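Local structure of phospholipase C-beta (PLC-beta) (Sepia officinalis, 3QR0) at residues Lys157-Leu162 with Phe213-Phe218; Gln258-Leu263 with Ala769-Ser774; Gln275-Ile280 with Lys292-Leu297; Ile355-Leu360 with Val397-Glu402. The protein belongs to the phospholipase C-beta family, multidomain proteins that string a PH domain, EF hands, a TIM-barrel core and a C2 domain along one chain. All coordinates share one frame; numbering follows the deposited sequence.

Three of the four contacts involve the EF-hand region, and the fourth belongs to the TIM barrel. Contacts 1 and 3 join elements within the EF hands, their centres about 24 Å apart and their nearest atoms about 10 Å apart. Contact 2 ties a loop of this region to the last strand of the C2 sandwich, its segments 506 positions apart at their closest ends; contacts 3 and 4 fall within that span. Contact 4 lies across the chain's centre from contacts 2 and 3, with nearest atoms about 29 and 35 Å away. It relates to the calcium site: the Tyr356 side chain is about 9 Å from the ion bound by Asn339, Glu368, Asp370 and Glu417.

Contact 1. Residues Lys157-Leu162 with Phe213-Phe218; sequences KLYFRL and FDFDTF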
# COMPACT_ATOMS: atom_id res chain seq x y z
N LYS A 157 6.07 9.55 -17.78
CA LYS A 157 4.71 9.01 -17.94
C LYS A 157 3.79 10.01 -18.66
O LYS A 157 3.08 9.64 -19.61
CB LYS A 157 4.12 8.66 -16.57
CG LYS A 157 2.66 8.22 -16.61
CD LYS A 157 2.27 7.47 -15.34
CE LYS A 157 0.77 7.23 -15.29
NZ LYS A 157 0.39 6.38 -14.12
N LEU A 158 3.82 11.26 -18.22
CA LEU A 158 3.09 12.33 -18.88
C LEU A 158 3.55 12.49 -20.33
O LEU A 158 2.73 12.68 -21.23
CB LEU A 158 3.27 13.66 -18.13
CG LEU A 158 2.63 14.91 -18.72
CD1 LEU A 158 1.12 14.73 -18.87
CD2 LEU A 158 2.94 16.13 -17.87
N TYR A 159 4.87 12.41 -20.55
CA TYR A 159 5.44 12.49 -21.90
C TYR A 159 4.87 11.40 -22.80
O TYR A 159 4.49 11.65 -23.94
CB TYR A 159 6.97 12.40 -21.86
CG TYR A 159 7.61 12.36 -23.23
CD1 TYR A 159 7.85 13.53 -23.94
CD2 TYR A 159 7.95 11.15 -23.83
CE1 TYR A 159 8.43 13.50 -25.21
CE2 TYR A 159 8.53 11.10 -25.10
CZ TYR A 159 8.77 12.28 -25.78
OH TYR A 159 9.33 12.26 -27.03
N PHE A 160 4.81 10.17 -22.28
CA PHE A 160 4.27 9.06 -23.06
C PHE A 160 2.77 9.15 -23.28
O PHE A 160 2.26 8.71 -24.32
CB PHE A 160 4.67 7.71 -22.46
CG PHE A 160 5.99 7.22 -22.94
CD1 PHE A 160 7.17 7.57 -22.29
CD2 PHE A 160 6.08 6.43 -24.08
CE1 PHE A 160 8.40 7.13 -22.74
CE2 PHE A 160 7.31 5.98 -24.54
CZ PHE A 160 8.47 6.33 -23.87
N ARG A 161 2.05 9.75 -22.33
CA ARG A 161 0.65 10.04 -22.54
C ARG A 161 0.49 10.99 -23.73
O ARG A 161 -0.31 10.74 -24.64
CB ARG A 161 -0.01 10.64 -21.30
CG ARG A 161 -1.52 10.62 -21.42
CD ARG A 161 -2.23 11.42 -20.37
NE ARG A 161 -3.56 11.81 -20.83
CZ ARG A 161 -4.55 12.22 -20.04
NH1 ARG A 161 -4.40 12.29 -18.72
NH2 ARG A 161 -5.72 12.55 -20.58
N LEU A 162 1.27 12.06 -23.72
CA LEU A 162 1.19 13.08 -24.77
C LEU A 162 1.57 12.57 -26.16
O LEU A 162 0.96 12.98 -27.15
CB LEU A 162 2.06 14.29 -24.40
CG LEU A 162 1.53 15.12 -23.22
CD1 LEU A 162 2.54 16.17 -22.81
CD2 LEU A 162 0.19 15.77 -23.57
N PHE A 213 9.35 17.07 -30.44
CA PHE A 213 8.85 16.77 -29.10
C PHE A 213 9.60 15.58 -28.49
O PHE A 213 9.02 14.52 -28.25
CB PHE A 213 7.34 16.50 -29.18
CG PHE A 213 6.62 16.68 -27.87
CD1 PHE A 213 6.24 17.94 -27.45
CD2 PHE A 213 6.29 15.58 -27.09
CE1 PHE A 213 5.55 18.11 -26.25
CE2 PHE A 213 5.61 15.75 -25.89
CZ PHE A 213 5.24 17.02 -25.47
N ASP A 214 10.89 15.77 -28.24
CA ASP A 214 11.72 14.77 -27.56
C ASP A 214 11.66 14.96 -26.04
O ASP A 214 11.35 16.04 -25.56
CB ASP A 214 13.18 14.86 -28.04
CG ASP A 214 13.79 16.22 -27.77
OD1 ASP A 214 13.50 17.18 -28.53
OD2 ASP A 214 14.57 16.34 -26.81
N PHE A 215 11.98 13.90 -25.30
CA PHE A 215 11.88 13.96 -23.83
C PHE A 215 12.82 14.99 -23.19
O PHE A 215 12.43 15.67 -22.24
CB PHE A 215 12.12 12.59 -23.19
CG PHE A 215 11.98 12.61 -21.69
CD1 PHE A 215 10.74 12.79 -21.10
CD2 PHE A 215 13.10 12.48 -20.87
CE1 PHE A 215 10.60 12.83 -19.72
CE2 PHE A 215 12.97 12.52 -19.49
CZ PHE A 215 11.72 12.70 -18.91
N ASP A 216 14.04 15.12 -23.70
CA ASP A 216 15.00 16.05 -23.09
C ASP A 216 14.54 17.50 -23.24
O ASP A 216 14.74 18.31 -22.33
CB ASP A 216 16.41 15.84 -23.64
CG ASP A 216 17.06 14.57 -23.10
OD1 ASP A 216 16.55 14.00 -22.12
OD2 ASP A 216 18.09 14.14 -23.67
N THR A 217 13.92 17.82 -24.36
CA THR A 217 13.29 19.13 -24.53
C THR A 217 12.04 19.25 -23.66
O THR A 217 11.74 20.33 -23.14
CB THR A 217 12.92 19.39 -26.00
OG1 THR A 217 14.07 19.14 -26.82
CG2 THR A 217 12.45 20.82 -26.20
N PHE A 218 11.32 18.14 -23.49
CA PHE A 218 10.20 18.10 -22.54
C PHE A 218 10.66 18.38 -21.10
O PHE A 218 9.94 19.02 -20.34
CB PHE A 218 9.44 16.77 -22.62
CG PHE A 218 8.09 16.78 -21.93
CD1 PHE A 218 7.11 17.68 -22.33
CD2 PHE A 218 7.81 15.90 -20.90
CE1 PHE A 218 5.86 17.70 -21.70
CE2 PHE A 218 6.56 15.91 -20.27
CZ PHE A 218 5.59 16.81 -20.67
O HOH W 1 12.65 11.38 -26.88
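A single direct hydrogen bond crosses between Lys157-Leu162 and Phe213-Phe218. Tyr159 OH donates to Phe213 O at 2.6 Å, in the carbonyl plane and on a lone pair, with a C=O...O angle of 142°. Because CG of Tyr159 is anti to its backbone N, the ring extends to the start of the second helix, where a water accepts from Phe215 N and donates only weakly to the phenol oxygen. Asp214 is the N-cap of that helix: its OD2 accepts from Thr217 N at 2.9 Å, while OD1 takes the Thr217 hydroxyl on its syn lone pair.

Three phenylalanines pack against Tyr159. Phe215 turns an edge to the tyrosine face, a T-shaped pair with centroids 5.6 Å apart and planes at 80°, and its CB lies over that face, 4.2 Å from the ring centroid, in a CH-pi contact. The Phe213 ring is nearly parallel to Tyr159 (5°) but slid so far that the two barely overlap. Phe218 meets the tyrosine obliquely, its CD2 3.7 Å from Tyr159 CB.

Leucine methyls complete the apolar part. Leu162 CD1 touches Phe218 CZ at 3.8 Å and also reaches Phe213 CZ, while Leu158 CD2 meets the edge of Phe218.

The cluster joins helices 151-165 and 215-225 of the EF-hand region, with Trp155 stacked on Phe218, Trp200 on Phe213, and helix 174-181 against Leu158.

Contact 2. Residues Gln258-Leu263 with Ala769-Ser774; sequences QRHPSL and AKDYVS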
# COMPACT_ATOMS: atom_id res chain seq x y z
N GLN A 258 23.37 12.16 1.19
CA GLN A 258 22.32 11.30 0.65
C GLN A 258 22.35 9.87 1.20
O GLN A 258 21.50 9.06 0.85
CB GLN A 258 22.41 11.24 -0.88
CG GLN A 258 22.33 12.61 -1.56
CD GLN A 258 21.00 13.30 -1.31
OE1 GLN A 258 20.92 14.23 -0.52
NE2 GLN A 258 19.96 12.84 -2.00
N ARG A 259 23.31 9.59 2.07
CA ARG A 259 23.55 8.24 2.57
C ARG A 259 23.45 8.22 4.09
O ARG A 259 24.03 9.08 4.76
CB ARG A 259 24.95 7.78 2.16
CG ARG A 259 25.31 6.38 2.62
CD ARG A 259 26.77 6.06 2.42
NE ARG A 259 27.09 4.73 2.93
CZ ARG A 259 27.11 3.61 2.21
NH1 ARG A 259 26.84 3.62 0.91
NH2 ARG A 259 27.41 2.46 2.80
N HIS A 260 22.74 7.23 4.63
CA HIS A 260 22.67 7.04 6.07
C HIS A 260 24.07 6.74 6.59
O HIS A 260 24.71 5.79 6.12
CB HIS A 260 21.71 5.90 6.43
CG HIS A 260 21.26 5.91 7.86
ND1 HIS A 260 22.12 5.70 8.91
CD2 HIS A 260 20.04 6.11 8.41
CE1 HIS A 260 21.45 5.77 10.05
NE2 HIS A 260 20.19 6.02 9.77
N PRO A 261 24.57 7.53 7.56
CA PRO A 261 25.95 7.36 8.02
C PRO A 261 26.31 5.97 8.55
O PRO A 261 27.49 5.61 8.56
CB PRO A 261 26.12 8.43 9.11
CG PRO A 261 24.75 8.89 9.44
CD PRO A 261 23.86 8.60 8.29
N SER A 262 25.32 5.20 8.99
CA SER A 262 25.54 3.85 9.50
C SER A 262 25.25 2.74 8.48
O SER A 262 25.26 1.55 8.84
CB SER A 262 24.70 3.63 10.77
OG SER A 262 25.03 4.60 11.75
N LEU A 263 24.99 3.10 7.23
CA LEU A 263 24.73 2.10 6.20
C LEU A 263 26.02 1.31 5.93
O LEU A 263 27.09 1.90 5.77
CB LEU A 263 24.23 2.77 4.91
CG LEU A 263 23.57 1.86 3.88
CD1 LEU A 263 22.22 1.33 4.37
CD2 LEU A 263 23.39 2.61 2.57
N ALA A 769 18.79 11.50 8.87
CA ALA A 769 18.58 10.24 9.58
C ALA A 769 19.93 9.72 10.02
O ALA A 769 20.80 9.44 9.19
CB ALA A 769 17.87 9.22 8.70
N LYS A 770 20.11 9.60 11.32
CA LYS A 770 21.38 9.20 11.89
C LYS A 770 21.17 8.63 13.28
O LYS A 770 20.08 8.73 13.85
CB LYS A 770 22.33 10.40 11.96
CG LYS A 770 21.79 11.57 12.76
CD LYS A 770 22.79 12.71 12.82
CE LYS A 770 22.22 13.91 13.55
NZ LYS A 770 23.06 15.12 13.32
N ASP A 771 22.23 8.05 13.81
CA ASP A 771 22.21 7.50 15.15
C ASP A 771 22.10 8.64 16.16
O ASP A 771 22.68 9.72 15.96
CB ASP A 771 23.45 6.65 15.42
CG ASP A 771 23.52 5.43 14.52
OD1 ASP A 771 22.52 5.12 13.83
OD2 ASP A 771 24.58 4.77 14.48
N TYR A 772 21.33 8.40 17.22
CA TYR A 772 21.09 9.38 18.27
C TYR A 772 22.38 9.65 19.05
O TYR A 772 22.91 8.75 19.70
CB TYR A 772 19.99 8.89 19.21
CG TYR A 772 19.80 9.75 20.44
CD1 TYR A 772 19.32 11.05 20.33
CD2 TYR A 772 20.09 9.25 21.71
CE1 TYR A 772 19.14 11.84 21.46
CE2 TYR A 772 19.92 10.03 22.84
CZ TYR A 772 19.44 11.32 22.71
OH TYR A 772 19.26 12.09 23.83
N VAL A 773 22.87 10.88 18.98
CA VAL A 773 24.08 11.29 19.70
C VAL A 773 23.70 11.95 21.02
O VAL A 773 23.21 13.08 21.04
CB VAL A 773 24.98 12.22 18.86
CG1 VAL A 773 25.62 11.45 17.70
CG2 VAL A 773 24.21 13.44 18.33
N SER A 774 23.91 11.23 22.12
CA SER A 774 23.51 11.71 23.45
C SER A 774 24.28 12.96 23.87
O SER A 774 25.15 13.44 23.14
CB SER A 774 23.73 10.61 24.49
OG SER A 774 23.19 10.98 25.75
O HOH W 2 18.74 5.96 12.24
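His260 carries this surface contact. Its CG is anti to the backbone N (chi1 -162°), which swings the ring from CB across the end of the strand, so that Ala769 O sits over the centre of one ring face. From CG the ring divides. On one branch CD2 lies 3.5 Å from Ala769 O and 3.8 Å from Ala769 CB. On the other, ND1 turns back to its own loop and accepts from Ser262 N at 3.2 Å, a nearly straight bond (163°) in the ring plane that fixes the imidazole against the type I turn from His260 to Leu263. At the ring edge CE1 faces Asp771 OD1, and NE2, at the tip, meets a water at 2.9 Å. Beside the ring, Pro261 CD packs 3.3 Å from Ala769 O, and Ser262 OG donates to Asp771 OD2 at 2.8 Å from above the carboxylate plane.

The loop after helix 247-257 of the EF-hand region meets strand 761-771 of the C2 sandwich through one hydrogen bond and close packing of His260 and Pro261. Acceptance at ND1 fits a neutral ring; Asp771 OD1, 4.8 Å from His260 NE2, could stabilise positive charge, but protonating ND1 would cost the Ser262 N bond.

Contact 3. Residues Gln275-Ile280 with Lys292-Leu297; sequences QCEALI and KKKGQL
Ile280 and Glu277, one helical turn apart, face different parts of the segment Lys292-Leu297. Ile280 directs its CB toward that segment and carries the apolar half of the contact. With CG1 anti to the carbonyl carbon and CG2 anti to the backbone N, its two branches are spread along the opposing backbone: CG2 lies over the peptide at 3.7 Å from Gln296 N, and CG1 meets Leu297 CB at 4.1 Å, the two side chains crossing obliquely. Gln296 itself points away, its OE1 held by Asn244.

Glu277 and Lys294 both have CG anti to the backbone N and both extend fully, so their chains run out from helix and turn and cross obliquely. The carboxylate meets the methylene next to the amine rather than the amine: Glu277 OE2 is 3.4 Å from Lys294 CE but 4.1 Å from Lys294 NZ. The opposite charges are therefore near each other without forming a salt bridge.

Between these two pairs the backbones come closest, with Glu277 CA 5.1 Å from Gly295 CA. A water bridges them, donating to Glu277 O at 2.8 Å and accepting from Gly295 N at 2.8 Å. Gly295, with its positive phi (60°), occupies the third position of a type II turn from Lys293 to Gln296.

Helix 273-288, this loop and helix 299-307 form the helix-loop-helix of an EF hand. Backbone bonding of Leu297 to Ile245 pairs a short, weakly bonded strand about 296-297 antiparallel with 245-246, as in the two-loop sheet of paired EF hands.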
# COMPACT_ATOMS: atom_id res chain seq x y z
N GLN A 275 32.46 6.40 -11.12
CA GLN A 275 31.00 6.30 -11.20
C GLN A 275 30.33 7.67 -11.23
O GLN A 275 29.40 7.89 -12.00
CB GLN A 275 30.44 5.51 -10.01
CG GLN A 275 30.79 4.03 -10.01
CD GLN A 275 30.52 3.37 -8.67
OE1 GLN A 275 30.06 4.01 -7.72
NE2 GLN A 275 30.80 2.07 -8.59
N CYS A 276 30.81 8.59 -10.39
CA CYS A 276 30.25 9.93 -10.31
C CYS A 276 30.52 10.77 -11.55
O CYS A 276 29.64 11.50 -12.02
CB CYS A 276 30.74 10.65 -9.05
SG CYS A 276 30.00 9.96 -7.56
N GLU A 277 31.73 10.67 -12.11
CA GLU A 277 32.03 11.30 -13.39
C GLU A 277 31.07 10.80 -14.46
O GLU A 277 30.58 11.58 -15.28
CB GLU A 277 33.47 11.03 -13.81
CG GLU A 277 33.89 11.76 -15.08
CD GLU A 277 35.31 11.43 -15.50
OE1 GLU A 277 36.25 12.06 -14.96
OE2 GLU A 277 35.49 10.55 -16.36
N ALA A 278 30.79 9.50 -14.44
CA ALA A 278 29.90 8.87 -15.43
C ALA A 278 28.45 9.31 -15.23
O ALA A 278 27.76 9.60 -16.20
CB ALA A 278 30.01 7.35 -15.35
N LEU A 279 28.00 9.36 -13.98
CA LEU A 279 26.65 9.85 -13.68
C LEU A 279 26.49 11.32 -14.10
O LEU A 279 25.45 11.70 -14.67
CB LEU A 279 26.33 9.71 -12.19
CG LEU A 279 26.13 8.29 -11.67
CD1 LEU A 279 25.96 8.31 -10.15
CD2 LEU A 279 24.94 7.60 -12.32
N ILE A 280 27.50 12.13 -13.82
CA ILE A 280 27.47 13.54 -14.20
C ILE A 280 27.31 13.67 -15.73
O ILE A 280 26.48 14.46 -16.20
CB ILE A 280 28.73 14.30 -13.71
CG1 ILE A 280 28.67 14.49 -12.20
CG2 ILE A 280 28.86 15.66 -14.40
CD1 ILE A 280 29.95 15.00 -11.57
N LYS A 292 27.86 20.22 -22.23
CA LYS A 292 28.37 19.58 -21.01
C LYS A 292 29.88 19.72 -20.89
O LYS A 292 30.59 19.78 -21.90
CB LYS A 292 28.00 18.09 -20.99
CG LYS A 292 28.77 17.23 -21.99
CD LYS A 292 28.12 15.86 -22.18
CE LYS A 292 28.84 15.07 -23.27
NZ LYS A 292 28.22 13.75 -23.53
N LYS A 293 30.35 19.77 -19.65
CA LYS A 293 31.77 19.78 -19.33
C LYS A 293 32.07 18.59 -18.44
O LYS A 293 31.33 18.32 -17.49
CB LYS A 293 32.14 21.07 -18.59
CG LYS A 293 31.91 22.34 -19.39
CD LYS A 293 31.87 23.56 -18.48
CE LYS A 293 31.40 24.79 -19.24
NZ LYS A 293 31.35 25.99 -18.37
N LYS A 294 33.15 17.88 -18.75
CA LYS A 294 33.54 16.67 -18.02
C LYS A 294 33.67 16.95 -16.52
O LYS A 294 34.31 17.92 -16.12
CB LYS A 294 34.87 16.14 -18.55
CG LYS A 294 35.21 14.73 -18.10
CD LYS A 294 36.46 14.21 -18.80
CE LYS A 294 36.52 12.70 -18.78
NZ LYS A 294 37.78 12.16 -19.34
N GLY A 295 33.04 16.11 -15.71
CA GLY A 295 33.12 16.22 -14.26
C GLY A 295 32.59 17.53 -13.70
O GLY A 295 33.09 18.01 -12.68
N GLN A 296 31.60 18.12 -14.37
CA GLN A 296 31.00 19.37 -13.91
C GLN A 296 29.48 19.30 -14.02
O GLN A 296 28.93 19.32 -15.12
CB GLN A 296 31.54 20.56 -14.71
CG GLN A 296 33.00 20.89 -14.43
CD GLN A 296 33.39 22.29 -14.90
OE1 GLN A 296 32.65 23.25 -14.71
NE2 GLN A 296 34.58 22.40 -15.50
N LEU A 297 28.82 19.23 -12.87
CA LEU A 297 27.37 19.14 -12.80
C LEU A 297 26.78 20.53 -12.57
O LEU A 297 27.14 21.22 -11.61
CB LEU A 297 26.95 18.20 -11.67
CG LEU A 297 25.46 17.89 -11.52
CD1 LEU A 297 24.91 17.16 -12.75
CD2 LEU A 297 25.21 17.06 -10.26
O HOH W 3 31.43 13.96 -16.52

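Contact 4. Residues Ile355-Leu360 with Val397-Glu402; sequences IYRQVL and VYAIAE
Helices 355-360 and 397-402 run side by side in nearly the same direction, their segment axes 8.5 Å apart at closest approach and crossing at -26°. Arg357 dominates the contact. Its CG is anti to the carbonyl carbon and its chain is extended to NE, which donates to Glu402 OE1 at 2.9 Å in a bent salt bridge (N-H...O 140°). The guanidinium and carboxylate planes are turned 52° apart, and NE approaches OE1 from above the carboxylate plane. Ala399 CB packs over one guanidinium face, 3.8 Å from Arg357 CZ. Deeper in the interface, Tyr356 and Ile400 point the same way, with Tyr356 CD1 3.9 Å from Ile400 CD1, and Leu360 CD1 rests 3.8 Å from Ile400 CA. The Tyr356 hydroxyl reaches on to the backbone carbonyl of Glu368, a calcium ligand.

These are neighbouring outer helices of the TIM barrel. A water gripped by three partners links them further: it accepts from Arg357 NH2 and donates to Tyr398 O and, at 2.6 Å, to Glu402 OE1. With NE and this water both on OE1, and Glu354 pairing with Arg357 NH1, the charges of the buried Glu402 and of Arg357 are probably well compensated, which should keep the acid ionised.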
# COMPACT_ATOMS: atom_id res chain seq x y z
N ILE A 355 -15.38 -7.40 -2.33
CA ILE A 355 -14.44 -6.86 -1.34
C ILE A 355 -13.36 -7.88 -0.95
O ILE A 355 -12.22 -7.49 -0.68
CB ILE A 355 -15.18 -6.32 -0.07
CG1 ILE A 355 -14.23 -5.54 0.85
CG2 ILE A 355 -15.85 -7.46 0.70
CD1 ILE A 355 -13.53 -4.37 0.18
N TYR A 356 -13.68 -9.17 -0.95
CA TYR A 356 -12.68 -10.20 -0.66
C TYR A 356 -11.57 -10.23 -1.71
O TYR A 356 -10.40 -10.34 -1.37
CB TYR A 356 -13.31 -11.59 -0.52
CG TYR A 356 -13.98 -11.79 0.82
CD1 TYR A 356 -13.27 -12.28 1.91
CD2 TYR A 356 -15.32 -11.45 0.99
CE1 TYR A 356 -13.89 -12.44 3.15
CE2 TYR A 356 -15.94 -11.62 2.22
CZ TYR A 356 -15.23 -12.10 3.29
OH TYR A 356 -15.87 -12.25 4.50
N ARG A 357 -11.95 -10.10 -2.98
CA ARG A 357 -10.96 -10.03 -4.05
C ARG A 357 -10.11 -8.78 -3.85
O ARG A 357 -8.89 -8.84 -3.89
CB ARG A 357 -11.64 -10.01 -5.42
CG ARG A 357 -12.48 -11.23 -5.72
CD ARG A 357 -12.94 -11.28 -7.18
NE ARG A 357 -13.87 -12.38 -7.40
CZ ARG A 357 -15.20 -12.32 -7.28
NH1 ARG A 357 -15.83 -11.19 -6.97
NH2 ARG A 357 -15.92 -13.41 -7.50
N GLN A 358 -10.76 -7.64 -3.59
CA GLN A 358 -10.03 -6.37 -3.47
C GLN A 358 -9.05 -6.37 -2.30
O GLN A 358 -7.93 -5.87 -2.43
CB GLN A 358 -10.98 -5.18 -3.36
CG GLN A 358 -11.77 -4.90 -4.63
CD GLN A 358 -10.89 -4.68 -5.84
OE1 GLN A 358 -9.89 -3.97 -5.78
NE2 GLN A 358 -11.27 -5.28 -6.97
N VAL A 359 -9.46 -6.93 -1.16
CA VAL A 359 -8.59 -6.98 0.02
C VAL A 359 -7.37 -7.87 -0.23
O VAL A 359 -6.24 -7.50 0.12
CB VAL A 359 -9.37 -7.42 1.28
CG1 VAL A 359 -8.43 -7.74 2.43
CG2 VAL A 359 -10.35 -6.31 1.68
N LEU A 360 -7.58 -9.02 -0.88
CA LEU A 360 -6.48 -9.93 -1.22
C LEU A 360 -5.52 -9.31 -2.23
O LEU A 360 -4.32 -9.60 -2.22
CB LEU A 360 -7.03 -11.26 -1.74
CG LEU A 360 -7.62 -12.18 -0.65
CD1 LEU A 360 -8.50 -13.26 -1.26
CD2 LEU A 360 -6.51 -12.80 0.19
N VAL A 397 -15.94 -17.90 -0.86
CA VAL A 397 -14.77 -18.80 -0.95
C VAL A 397 -14.25 -18.99 -2.37
O VAL A 397 -13.05 -19.12 -2.58
CB VAL A 397 -14.98 -20.16 -0.24
CG1 VAL A 397 -15.02 -19.97 1.29
CG2 VAL A 397 -16.22 -20.88 -0.74
N TYR A 398 -15.15 -18.99 -3.36
CA TYR A 398 -14.72 -18.99 -4.76
C TYR A 398 -14.02 -17.68 -5.14
O TYR A 398 -13.10 -17.68 -5.96
CB TYR A 398 -15.90 -19.31 -5.69
CG TYR A 398 -16.14 -20.80 -5.81
CD1 TYR A 398 -15.42 -21.56 -6.72
CD2 TYR A 398 -17.06 -21.44 -4.99
CE1 TYR A 398 -15.62 -22.93 -6.83
CE2 TYR A 398 -17.27 -22.82 -5.09
CZ TYR A 398 -16.55 -23.55 -6.02
OH TYR A 398 -16.74 -24.91 -6.13
N ALA A 399 -14.45 -16.57 -4.53
CA ALA A 399 -13.77 -15.28 -4.69
C ALA A 399 -12.37 -15.31 -4.08
O ALA A 399 -11.39 -14.88 -4.71
CB ALA A 399 -14.59 -14.16 -4.03
N ILE A 400 -12.27 -15.84 -2.86
CA ILE A 400 -10.98 -16.00 -2.20
C ILE A 400 -10.05 -16.89 -3.02
O ILE A 400 -8.87 -16.57 -3.21
CB ILE A 400 -11.15 -16.57 -0.76
CG1 ILE A 400 -11.83 -15.53 0.15
CG2 ILE A 400 -9.79 -16.95 -0.17
CD1 ILE A 400 -12.32 -16.07 1.48
N ALA A 401 -10.58 -18.01 -3.52
CA ALA A 401 -9.80 -18.95 -4.31
C ALA A 401 -9.23 -18.29 -5.58
O ALA A 401 -8.11 -18.59 -5.98
CB ALA A 401 -10.64 -20.18 -4.67
N GLU A 402 -10.00 -17.40 -6.19
CA GLU A 402 -9.54 -16.66 -7.37
C GLU A 402 -8.37 -15.72 -7.08
O GLU A 402 -7.38 -15.70 -7.81
CB GLU A 402 -10.70 -15.85 -7.98
CG GLU A 402 -10.32 -15.06 -9.22
CD GLU A 402 -11.37 -14.06 -9.66
OE1 GLU A 402 -12.55 -14.16 -9.23
OE2 GLU A 402 -11.01 -13.17 -10.47
O HOH W 4 -14.22 -15.90 -8.15